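Local coordinates for probable Rab-related GTPase (Acanthamoeba polyphaga mimivirus, PDB 5XC5), which binds GTP and magnesium as a Rab-family small GTPase of a giant virus and may take part in protein transport, at residues K45-K50 / K163-M168; E134-C139 / C144-A149. The protein carries 1 engineered substitution. All blocks are in the same frame, centred on the assembly; numbering follows the deposited sequence.

Contact 1. Residues K45-K50 / K163-M168; sequences KQVIAK and KMIDKM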
ATOM      1  N   LYS A  45      12.204  -5.428  -6.962  1.00 14.16           N
ATOM      2  CA  LYS A  45      11.816  -6.632  -7.688  1.00 13.91           C
ATOM      3  C   LYS A  45      11.508  -6.279  -9.131  1.00 13.43           C
ATOM      4  O   LYS A  45      10.793  -5.310  -9.409  1.00 14.14           O
ATOM      5  CB  LYS A  45      10.595  -7.306  -7.048  1.00 14.07           C
ATOM      6  CG  LYS A  45      10.344  -8.720  -7.573  1.00 17.43           C
ATOM      7  CD  LYS A  45       9.223  -9.424  -6.828  1.00 17.87           C
ATOM      8  CE  LYS A  45       9.183 -10.894  -7.221  1.00 17.36           C
ATOM      9  NZ  LYS A  45       8.184 -11.684  -6.459  1.00 21.59           N
ATOM     10  N   GLN A  46      12.039  -7.074 -10.053  1.00 15.13           N
ATOM     11  CA  GLN A  46      11.786  -6.890 -11.472  1.00 14.30           C
ATOM     12  C   GLN A  46      10.688  -7.839 -11.916  1.00 12.19           C
ATOM     13  O   GLN A  46      10.727  -9.036 -11.606  1.00 13.31           O
ATOM     14  CB  GLN A  46      13.053  -7.126 -12.289  1.00 14.87           C
ATOM     15  CG  GLN A  46      13.982  -5.934 -12.263  1.00 17.86           C
ATOM     16  CD  GLN A  46      15.210  -6.127 -13.114  1.00 20.75           C
ATOM     17  OE1 GLN A  46      15.350  -5.513 -14.171  1.00 24.66           O
ATOM     18  NE2 GLN A  46      16.120  -6.969 -12.646  1.00 22.55           N
ATOM     19  N   VAL A  47       9.711  -7.294 -12.636  1.00 12.18           N
ATOM     20  CA  VAL A  47       8.492  -8.012 -12.976  1.00 12.54           C
ATOM     21  C   VAL A  47       8.202  -7.809 -14.456  1.00 15.27           C
ATOM     22  O   VAL A  47       8.618  -6.824 -15.068  1.00 16.80           O
ATOM     23  CB  VAL A  47       7.298  -7.529 -12.122  1.00 14.47           C
ATOM     24  CG1 VAL A  47       7.524  -7.877 -10.666  1.00 15.00           C
ATOM     25  CG2 VAL A  47       7.103  -6.023 -12.275  1.00 16.54           C
ATOM     26  N   ILE A  48       7.468  -8.751 -15.032  1.00 16.47           N
ATOM     27  CA  ILE A  48       7.025  -8.634 -16.416  1.00 16.77           C
ATOM     28  C   ILE A  48       5.624  -8.043 -16.421  1.00 16.44           C
ATOM     29  O   ILE A  48       4.694  -8.640 -15.872  1.00 19.99           O
ATOM     30  CB  ILE A  48       7.035  -9.997 -17.116  1.00 19.83           C
ATOM     31  CG1 ILE A  48       8.431 -10.622 -17.056  1.00 21.29           C
ATOM     32  CG2 ILE A  48       6.532  -9.843 -18.559  1.00 19.83           C
ATOM     33  CD1 ILE A  48       8.474 -12.045 -17.578  1.00 19.16           C
ATOM     34  N   ALA A  49       5.461  -6.891 -17.062  1.00 16.70           N
ATOM     35  CA  ALA A  49       4.146  -6.279 -17.153  1.00 18.18           C
ATOM     36  C   ALA A  49       3.373  -6.855 -18.339  1.00 22.43           C
ATOM     37  O   ALA A  49       3.920  -7.549 -19.199  1.00 23.76           O
ATOM     38  CB  ALA A  49       4.262  -4.761 -17.282  1.00 19.76           C
ATOM     39  N   LYS A  50       2.080  -6.535 -18.385  1.00 24.24           N
ATOM     40  CA  LYS A  50       1.215  -7.111 -19.412  1.00 26.26           C
ATOM     41  C   LYS A  50       1.617  -6.674 -20.814  1.00 27.43           C
ATOM     42  O   LYS A  50       1.436  -7.435 -21.772  1.00 29.76           O
ATOM     43  CB  LYS A  50      -0.247  -6.773 -19.130  1.00 27.11           C
ATOM     44  CG  LYS A  50      -0.922  -7.768 -18.213  1.00 28.52           C
ATOM     45  CD  LYS A  50      -1.739  -8.782 -19.000  1.00 30.54           C
ATOM     46  CE  LYS A  50      -2.509  -9.686 -18.057  1.00 28.49           C
ATOM     47  NZ  LYS A  50      -3.027  -8.897 -16.897  1.00 32.13           N
ATOM     48  N   LYS A 163      -2.084  -4.607 -10.224  1.00 10.55           N
ATOM     49  CA  LYS A 163      -2.732  -3.342 -10.561  1.00 11.24           C
ATOM     50  C   LYS A 163      -1.713  -2.211 -10.597  1.00 11.67           C
ATOM     51  O   LYS A 163      -1.717  -1.384 -11.515  1.00 11.87           O
ATOM     52  CB  LYS A 163      -3.809  -3.021  -9.524  1.00 11.09           C
ATOM     53  CG  LYS A 163      -4.980  -3.987  -9.515  1.00 11.53           C
ATOM     54  CD  LYS A 163      -5.924  -3.732  -8.328  1.00 12.70           C
ATOM     55  CE  LYS A 163      -6.723  -2.423  -8.441  1.00 10.89           C
ATOM     56  NZ  LYS A 163      -7.659  -2.433  -9.607  1.00 13.03           N
ATOM     57  N   MET A 164      -0.825  -2.171  -9.608  1.00 10.53           N
ATOM     58  CA  MET A 164       0.202  -1.141  -9.558  1.00 11.26           C
ATOM     59  C   MET A 164       1.163  -1.256 -10.735  1.00 13.26           C
ATOM     60  O   MET A 164       1.539  -0.246 -11.338  1.00 12.57           O
ATOM     61  CB  MET A 164       0.952  -1.250  -8.228  1.00 12.55           C
ATOM     62  CG  MET A 164       2.110  -0.266  -8.046  1.00 10.92           C
ATOM     63  SD  MET A 164       1.584   1.479  -8.024  1.00 26.81           S
ATOM     64  CE  MET A 164       0.506   1.548  -6.564  1.00 11.57           C
ATOM     65  N   ILE A 165       1.564  -2.483 -11.074  1.00 12.07           N
ATOM     66  CA  ILE A 165       2.493  -2.712 -12.179  1.00 14.03           C
ATOM     67  C   ILE A 165       1.883  -2.252 -13.499  1.00 13.83           C
ATOM     68  O   ILE A 165       2.538  -1.564 -14.296  1.00 13.79           O
ATOM     69  CB  ILE A 165       2.915  -4.193 -12.218  1.00 13.17           C
ATOM     70  CG1 ILE A 165       3.794  -4.517 -11.007  1.00 13.53           C
ATOM     71  CG2 ILE A 165       3.621  -4.524 -13.545  1.00 14.81           C
ATOM     72  CD1 ILE A 165       3.824  -5.983 -10.665  1.00 13.18           C
ATOM     73  N   ASP A 166       0.620  -2.624 -13.748  1.00 13.84           N
ATOM     74  CA  ASP A 166      -0.044  -2.201 -14.980  1.00 17.54           C
ATOM     75  C   ASP A 166      -0.029  -0.684 -15.115  1.00 15.93           C
ATOM     76  O   ASP A 166       0.260  -0.150 -16.191  1.00 16.98           O
ATOM     77  CB  ASP A 166      -1.496  -2.689 -15.019  1.00 17.09           C
ATOM     78  CG  ASP A 166      -1.624  -4.195 -15.136  0.56 20.50           C
ATOM     79  OD1 ASP A 166      -0.605  -4.883 -15.330  0.56 22.24           O
ATOM     80  OD2 ASP A 166      -2.768  -4.692 -15.047  0.56 24.45           O
ATOM     81  N   LYS A 167      -0.332   0.030 -14.029  1.00 12.98           N
ATOM     82  CA  LYS A 167      -0.347   1.485 -14.091  1.00 14.14           C
ATOM     83  C   LYS A 167       1.050   2.048 -14.320  1.00 14.39           C
ATOM     84  O   LYS A 167       1.224   2.970 -15.122  1.00 15.99           O
ATOM     85  CB  LYS A 167      -0.978   2.058 -12.820  1.00 13.91           C
ATOM     86  CG  LYS A 167      -2.477   1.874 -12.735  1.00 15.45           C
ATOM     87  CD  LYS A 167      -3.208   2.753 -13.750  1.00 18.03           C
ATOM     88  CE  LYS A 167      -4.709   2.649 -13.597  1.00 24.38           C
ATOM     89  NZ  LYS A 167      -5.148   1.243 -13.726  1.00 26.47           N
ATOM     90  N   MET A 168       2.064   1.507 -13.637  1.00 13.24           N
ATOM     91  CA  MET A 168       3.428   1.973 -13.884  1.00 13.83           C
ATOM     92  C   MET A 168       3.832   1.777 -15.337  1.00 18.43           C
ATOM     93  O   MET A 168       4.566   2.601 -15.893  1.00 18.98           O
ATOM     94  CB  MET A 168       4.424   1.266 -12.961  1.00 14.02           C
ATOM     95  CG  MET A 168       4.230   1.539 -11.463  1.00 13.09           C
ATOM     96  SD  MET A 168       4.330   3.285 -10.971  1.00 15.00           S
ATOM     97  CE  MET A 168       2.591   3.730 -10.937  1.00 14.37           C
TER
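A49 and D166 bring the two backbones nearest, with 6.2 Å between A49 CA and D166 CA, where the edge strand 41-48 runs out into the loop at 49-50 and passes beside the helix that contains 163-168. No hydrogen bond joins the segments, and the contact is small and mainly apolar. V47 and I165 reach toward each other tip to tip: V47 CG2 meets I165 CD1 at 3.7 Å. In I165, CG1 stands anti to the carbonyl carbon (chi1 -69°), which leaves CG2 anti to the backbone N; CD1 goes to V47, while CG2 lies against the methyl of A49, with A49 CB 3.8 Å from I165 CG2, and also borders V47 CG2. A beta-branched valine suits the extended strand, while the single methyl of A49 lets the turning backbone come close to the helix. At the margin of the contact K50 CG lies near the carboxylate of D166, but D166 is modelled in two positions, so this approach is not firm. I165 also packs on L57 of the neighbouring strand 54-61. This is the packing of the C-terminal helix across one face of the sheet in the small GTPase (Ras-like) fold, here reaching its edge strand.

Contact 2. Residues E134-C139 / C144-A149; sequences EIKKFC and CDYVFA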
ATOM      1  N   GLU A 134     -18.512   2.326   1.666  1.00 14.22           N
ATOM      2  CA  GLU A 134     -17.762   3.475   2.172  1.00 15.88           C
ATOM      3  C   GLU A 134     -16.399   3.578   1.505  1.00 14.39           C
ATOM      4  O   GLU A 134     -15.929   4.678   1.194  1.00 14.31           O
ATOM      5  CB  GLU A 134     -17.524   3.338   3.670  1.00 18.51           C
ATOM      6  CG  GLU A 134     -18.709   3.453   4.571  1.00 24.73           C
ATOM      7  CD  GLU A 134     -18.270   3.331   6.011  1.00 27.12           C
ATOM      8  OE1 GLU A 134     -17.817   4.356   6.570  1.00 28.86           O
ATOM      9  OE2 GLU A 134     -18.321   2.204   6.557  1.00 26.81           O
ATOM     10  N   ILE A 135     -15.734   2.436   1.321  1.00 12.68           N
ATOM     11  CA  ILE A 135     -14.423   2.410   0.678  1.00 12.41           C
ATOM     12  C   ILE A 135     -14.529   2.897  -0.761  1.00 12.49           C
ATOM     13  O   ILE A 135     -13.754   3.751  -1.210  1.00 12.08           O
ATOM     14  CB  ILE A 135     -13.821   0.992   0.758  1.00 11.69           C
ATOM     15  CG1 ILE A 135     -13.542   0.614   2.214  1.00 12.01           C
ATOM     16  CG2 ILE A 135     -12.564   0.875  -0.128  1.00 11.99           C
ATOM     17  CD1 ILE A 135     -13.373  -0.879   2.456  1.00 11.23           C
ATOM     18  N   LYS A 136     -15.488   2.350  -1.514  1.00 12.92           N
ATOM     19  CA  LYS A 136     -15.656   2.767  -2.903  1.00 13.67           C
ATOM     20  C   LYS A 136     -15.985   4.251  -3.002  1.00 13.96           C
ATOM     21  O   LYS A 136     -15.444   4.958  -3.863  1.00 12.50           O
ATOM     22  CB  LYS A 136     -16.743   1.931  -3.575  1.00 15.67           C
ATOM     23  CG  LYS A 136     -16.378   0.466  -3.780  1.00 20.37           C
ATOM     24  CD  LYS A 136     -17.562  -0.330  -4.311  1.00 22.85           C
ATOM     25  CE  LYS A 136     -17.273  -1.821  -4.319  1.00 29.48           C
ATOM     26  NZ  LYS A 136     -16.398  -2.237  -5.455  1.00 31.63           N
ATOM     27  N   LYS A 137     -16.872   4.738  -2.132  1.00 13.75           N
ATOM     28  CA  LYS A 137     -17.236   6.151  -2.157  1.00 14.69           C
ATOM     29  C   LYS A 137     -16.044   7.040  -1.822  1.00 14.38           C
ATOM     30  O   LYS A 137     -15.808   8.056  -2.490  1.00 14.08           O
ATOM     31  CB  LYS A 137     -18.388   6.403  -1.188  1.00 15.83           C
ATOM     32  CG  LYS A 137     -18.701   7.871  -0.981  1.00 22.46           C
ATOM     33  CD  LYS A 137     -19.142   8.537  -2.279  1.00 23.47           C
ATOM     34  CE  LYS A 137     -20.170   9.625  -2.013  1.00 24.64           C
ATOM     35  NZ  LYS A 137     -19.647  10.592  -1.007  1.00 26.61           N
ATOM     36  N   PHE A 138     -15.263   6.670  -0.804  1.00 13.13           N
ATOM     37  CA  PHE A 138     -14.070   7.443  -0.492  1.00 14.62           C
ATOM     38  C   PHE A 138     -13.158   7.556  -1.708  1.00 13.56           C
ATOM     39  O   PHE A 138     -12.670   8.639  -2.042  1.00 12.88           O
ATOM     40  CB  PHE A 138     -13.311   6.818   0.686  1.00 13.13           C
ATOM     41  CG  PHE A 138     -11.989   7.471   0.934  1.00 15.16           C
ATOM     42  CD1 PHE A 138     -11.902   8.578   1.760  1.00 15.51           C
ATOM     43  CD2 PHE A 138     -10.839   7.020   0.299  1.00 14.81           C
ATOM     44  CE1 PHE A 138     -10.695   9.209   1.965  1.00 15.20           C
ATOM     45  CE2 PHE A 138      -9.625   7.653   0.491  1.00 15.90           C
ATOM     46  CZ  PHE A 138      -9.554   8.751   1.329  1.00 14.37           C
ATOM     47  N   CYS A 139     -12.898   6.435  -2.378  1.00 11.12           N
ATOM     48  CA  CYS A 139     -11.965   6.468  -3.496  1.00 10.88           C
ATOM     49  C   CYS A 139     -12.533   7.252  -4.672  1.00 13.49           C
ATOM     50  O   CYS A 139     -11.787   7.941  -5.380  1.00 13.90           O
ATOM     51  CB  CYS A 139     -11.559   5.049  -3.892  1.00 12.46           C
ATOM     52  SG  CYS A 139     -10.627   4.192  -2.589  1.00 15.46           S
ATOM     53  N   CYS A 144      -8.330   8.103  -6.547  1.00 12.35           N
ATOM     54  CA  CYS A 144      -7.530   6.929  -6.231  1.00 12.51           C
ATOM     55  C   CYS A 144      -8.381   5.688  -6.457  1.00 12.36           C
ATOM     56  O   CYS A 144      -9.605   5.761  -6.586  1.00 13.24           O
ATOM     57  CB  CYS A 144      -6.966   6.983  -4.801  1.00 10.98           C
ATOM     58  SG  CYS A 144      -8.208   7.032  -3.483  1.00 13.33           S
ATOM     59  N   ASP A 145      -7.711   4.547  -6.511  1.00 10.61           N
ATOM     60  CA  ASP A 145      -8.325   3.248  -6.735  1.00 11.71           C
ATOM     61  C   ASP A 145      -8.309   2.467  -5.424  1.00 10.03           C
ATOM     62  O   ASP A 145      -7.703   2.888  -4.437  1.00  9.72           O
ATOM     63  CB  ASP A 145      -7.535   2.523  -7.834  1.00 10.88           C
ATOM     64  CG  ASP A 145      -8.301   1.375  -8.484  1.00 12.87           C
ATOM     65  OD1 ASP A 145      -9.508   1.178  -8.228  1.00 13.94           O
ATOM     66  OD2 ASP A 145      -7.658   0.648  -9.274  1.00 16.67           O
ATOM     67  N   TYR A 146      -8.980   1.317  -5.419  1.00 10.41           N
ATOM     68  CA  TYR A 146      -9.069   0.483  -4.228  1.00 10.40           C
ATOM     69  C   TYR A 146      -8.948  -0.987  -4.606  1.00  9.69           C
ATOM     70  O   TYR A 146      -9.239  -1.386  -5.740  1.00  8.94           O
ATOM     71  CB  TYR A 146     -10.399   0.682  -3.483  1.00 13.05           C
ATOM     72  CG  TYR A 146     -11.590   0.296  -4.325  1.00 14.03           C
ATOM     73  CD1 TYR A 146     -12.106   1.180  -5.268  1.00 15.98           C
ATOM     74  CD2 TYR A 146     -12.180  -0.963  -4.211  1.00 19.68           C
ATOM     75  CE1 TYR A 146     -13.188   0.834  -6.071  1.00 19.29           C
ATOM     76  CE2 TYR A 146     -13.263  -1.321  -5.008  1.00 20.23           C
ATOM     77  CZ  TYR A 146     -13.761  -0.418  -5.937  1.00 21.92           C
ATOM     78  OH  TYR A 146     -14.837  -0.764  -6.732  1.00 24.03           O
ATOM     79  N   VAL A 147      -8.569  -1.793  -3.611  1.00  9.04           N
ATOM     80  CA  VAL A 147      -8.432  -3.236  -3.772  1.00  9.37           C
ATOM     81  C   VAL A 147      -8.553  -3.844  -2.387  1.00  8.44           C
ATOM     82  O   VAL A 147      -8.236  -3.201  -1.385  1.00  9.84           O
ATOM     83  CB  VAL A 147      -7.076  -3.575  -4.449  1.00  8.91           C
ATOM     84  CG1 VAL A 147      -5.899  -3.182  -3.564  1.00  8.38           C
ATOM     85  CG2 VAL A 147      -6.999  -5.046  -4.845  1.00  9.08           C
ATOM     86  N   PHE A 148      -8.976  -5.105  -2.330  1.00  8.26           N
ATOM     87  CA  PHE A 148      -9.114  -5.835  -1.075  1.00  8.69           C
ATOM     88  C   PHE A 148      -8.060  -6.932  -0.989  1.00  9.22           C
ATOM     89  O   PHE A 148      -7.795  -7.631  -1.976  1.00  9.28           O
ATOM     90  CB  PHE A 148     -10.519  -6.431  -0.965  1.00  9.49           C
ATOM     91  CG  PHE A 148     -11.590  -5.391  -0.756  1.00 10.65           C
ATOM     92  CD1 PHE A 148     -12.138  -4.706  -1.838  1.00 12.19           C
ATOM     93  CD2 PHE A 148     -12.026  -5.080   0.516  1.00 11.98           C
ATOM     94  CE1 PHE A 148     -13.115  -3.735  -1.647  1.00 13.82           C
ATOM     95  CE2 PHE A 148     -13.015  -4.123   0.714  1.00 12.40           C
ATOM     96  CZ  PHE A 148     -13.554  -3.451  -0.373  1.00 13.80           C
ATOM     97  N   ALA A 149      -7.451  -7.084   0.190  1.00  8.29           N
ATOM     98  CA  ALA A 149      -6.355  -8.036   0.319  1.00  8.11           C
ATOM     99  C   ALA A 149      -6.266  -8.628   1.720  1.00  8.74           C
ATOM    100  O   ALA A 149      -6.883  -8.149   2.677  1.00  8.52           O
ATOM    101  CB  ALA A 149      -5.018  -7.388  -0.060  1.00  9.65           C
TER
HETATM  102  O   HOH W   1     -11.080   8.027  -8.087  1.00 24.30           O
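The last beta-alpha-beta unit of the GTPase domain, strand 113-119, helix 132-141 and strand 145-148, folds C144 and Y146 back against C139 after a short turn. The axes of the segments, helix 134-139 and strand 145-148, approach to 8.1 Å and run roughly antiparallel, at 156°. C139, a small side chain pointing at the strand, rests with SG 3.6 Å from Y146 CB and 3.8 Å from C144 SG. C144 SG also comes obliquely to the ring of F138, which packs on helix 91-107. Water 1 bridges the turn, donating to C139 O (2.8 Å) and accepting a weak bond from C144 N.

In this right-handed crossover, I135 faces the sheet and sends CD1 obliquely to the F148 ring, 3.7 Å from F148 CE2. F148 in turn touches I121, a residue of the probable GTP-binding NKxD-type loop. Y146 CG sits between its backbone N and carbonyl carbon (chi1 62°), placing the ring alongside the helix. K136 CG lies over one face of that ring, 4.0 Å from its centroid in a CH-pi contact. Bending at chi4 (-77°), the lysine brings NZ within 2.5 Å of Y146 OH, a hydrogen bond so short that its exact geometry is doubtful.

Overall arrangement
From the N terminus, the chain lays down 45-50 at the edge of the sheet, then passes through the inner strands to helix 132-141. Contact 2 closes a short loop, only four residues separating 134-139 from 144-149, and lies nested inside the 112-residue loop that contact 1 closes when helix 154-169 reaches 163-168. Strand 145-148 leads directly to that helix in the chain. Helix 132-141 packs on strand 145-148, and helix 154-169 spans from that strand to 41-48, so the two contacts, with centres 20 Å apart, share one sheet. K163 joins them: its NZ forms a salt bridge with D145, and its chain packs against V147.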